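Local coordinates for protein thioredoxin (Bacillus cereus, PDB 3ZIT) that probably carries electrons as a small thioredoxin-like, glutaredoxin-family protein, using a CxxC pair of cysteines that can form a disulfide, at residues T55-D59 and G60-A64. The protein carries 1 engineered substitution. Numbering follows the deposited sequence.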
loop_
_atom_site.group_PDB
_atom_site.type_symbol
_atom_site.label_atom_id
_atom_site.label_comp_id
_atom_site.label_asym_id
_atom_site.label_seq_id
_atom_site.Cartn_x
_atom_site.Cartn_y
_atom_site.Cartn_z
ATOM N N THR B 55 -7.705 6.566 8.121
ATOM C CA THR B 55 -7.059 7.500 9.028
ATOM C C THR B 55 -6.360 6.625 10.067
ATOM O O THR B 55 -6.993 5.663 10.555
ATOM C CB THR B 55 -8.057 8.458 9.670
ATOM O OG1 THR B 55 -8.479 9.392 8.636
ATOM C CG2 THR B 55 -7.386 9.328 10.726
ATOM N N VAL B 56 -5.112 6.916 10.391
ATOM C CA VAL B 56 -4.381 6.152 11.367
ATOM C C VAL B 56 -3.978 7.130 12.465
ATOM O O VAL B 56 -3.543 8.246 12.169
ATOM C CB VAL B 56 -3.161 5.483 10.746
ATOM C CG1 VAL B 56 -2.429 4.603 11.761
ATOM C CG2 VAL B 56 -3.570 4.614 9.553
ATOM N N VAL B 57 -4.092 6.689 13.740
ATOM C CA VAL B 57 -3.695 7.495 14.889
ATOM C C VAL B 57 -2.539 6.748 15.542
ATOM O O VAL B 57 -2.680 5.594 15.919
ATOM C CB VAL B 57 -4.859 7.758 15.832
ATOM C CG1 VAL B 57 -4.383 8.705 16.916
ATOM C CG2 VAL B 57 -6.011 8.356 15.060
ATOM N N ILE B 58 -1.377 7.431 15.672
ATOM C CA ILE B 58 -0.161 6.804 16.158
ATOM C C ILE B 58 0.279 7.579 17.388
ATOM O O ILE B 58 0.776 8.709 17.278
ATOM C CB ILE B 58 0.919 6.812 15.117
ATOM C CG1 ILE B 58 0.427 6.081 13.866
ATOM C CG2 ILE B 58 2.219 6.173 15.674
ATOM C CD1 ILE B 58 1.189 6.256 12.662
ATOM N N ASP B 59 0.078 6.992 18.582
ATOM C CA ASP B 59 0.415 7.693 19.832
ATOM C C ASP B 59 -0.195 9.090 19.870
ATOM O O ASP B 59 0.447 10.043 20.351
ATOM C CB ASP B 59 1.928 7.713 20.013
ATOM C CG ASP B 59 2.334 7.821 21.447
ATOM O OD1 ASP B 59 1.527 7.517 22.358
ATOM O OD2 ASP B 59 3.503 8.237 21.654
ATOM N N GLY B 60 -1.419 9.210 19.378
ATOM C CA GLY B 60 -2.129 10.495 19.377
ATOM C C GLY B 60 -2.017 11.289 18.111
ATOM O O GLY B 60 -2.775 12.215 17.922
ATOM N N GLU B 61 -1.053 10.972 17.248
ATOM C CA GLU B 61 -0.859 11.795 16.046
ATOM C C GLU B 61 -1.750 11.233 14.922
ATOM O O GLU B 61 -1.677 10.038 14.587
ATOM C CB GLU B 61 0.574 11.724 15.647
ATOM C CG GLU B 61 0.913 12.455 14.371
ATOM C CD GLU B 61 1.361 13.807 14.600
ATOM O OE1 GLU B 61 1.978 14.039 15.595
ATOM O OE2 GLU B 61 1.239 14.596 13.640
ATOM N N VAL B 62 -2.541 12.121 14.337
ATOM C CA VAL B 62 -3.479 11.775 13.293
ATOM C C VAL B 62 -2.865 11.850 11.934
ATOM O O VAL B 62 -2.303 12.887 11.549
ATOM C CB VAL B 62 -4.724 12.699 13.391
ATOM C CG1 VAL B 62 -5.695 12.339 12.258
ATOM C CG2 VAL B 62 -5.395 12.583 14.744
ATOM N N VAL B 63 -2.911 10.765 11.190
ATOM C CA VAL B 63 -2.492 10.706 9.787
ATOM C C VAL B 63 -3.676 10.461 8.959
ATOM O O VAL B 63 -4.233 9.329 8.931
ATOM C CB VAL B 63 -1.410 9.635 9.574
ATOM C CG1 VAL B 63 -0.971 9.621 8.122
ATOM C CG2 VAL B 63 -0.223 9.815 10.507
ATOM N N ALA B 64 -4.192 11.488 8.306
ATOM C CA ALA B 64 -5.422 11.432 7.552
ATOM C C ALA B 64 -5.147 11.023 6.094
ATOM O O ALA B 64 -4.238 11.566 5.423
ATOM C CB ALA B 64 -6.121 12.783 7.566
HETATM O O HOH W 1 -3.222 6.642 18.953
#
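Gly60 packs against Val57, whose CG1 lies 3.7 Å from the glycine C. CG1 gets there by standing anti to the backbone N of Val57 (chi1 -175°). Asp59 and Gly60 are the corners of a type I' turn that runs from Ile58 to Glu61. Both have positive phi, and the value at Gly60 (95°) is one that glycine takes readily because it lacks a CB. One water accepts the N-H of Gly60 and gives a weak bond to Val57 O.

Glu61 closes the two-residue loop of the hairpin. Its N binds Ile58 O at 2.9 Å, from above the carbonyl plane. Its O takes the N-H of Ile58 at 2.8 Å and also meets the CA-H of Val57. CB of Glu61 sits 3.4 Å from Ile58 O.

Val62 shares a face with Thr55 and Val57. Its CG1 meets CG2 of Thr55 at 3.8 Å, the two side chains crossing obliquely. Its CG2 is a looser neighbour of Val57 CG2.

Val63 forms a hydrogen-bonded pair with Val56. Val63 N to Val56 O is 2.8 Å and nearly straight (167°); Val56 N binds Val63 O in return. On this face Val63 CG2 approaches Ile58 CD1 at 4.4 Å. Ala64 ends the ladder opposite Thr55, whose OG1 is hydrogen-bonded to Ser50 OG and Ser52 O.

This is the C-terminal hairpin of the thioredoxin-like fold. Strand 61-64 is an edge strand of the sheet within this chain; strand 55-58 lies between it and strand 4-8, antiparallel to both. Helix 68-75 packs on Val56, Ile58 and Val63 through Leu71 and Leu74, and Tyr48 touches Val57 and Val62.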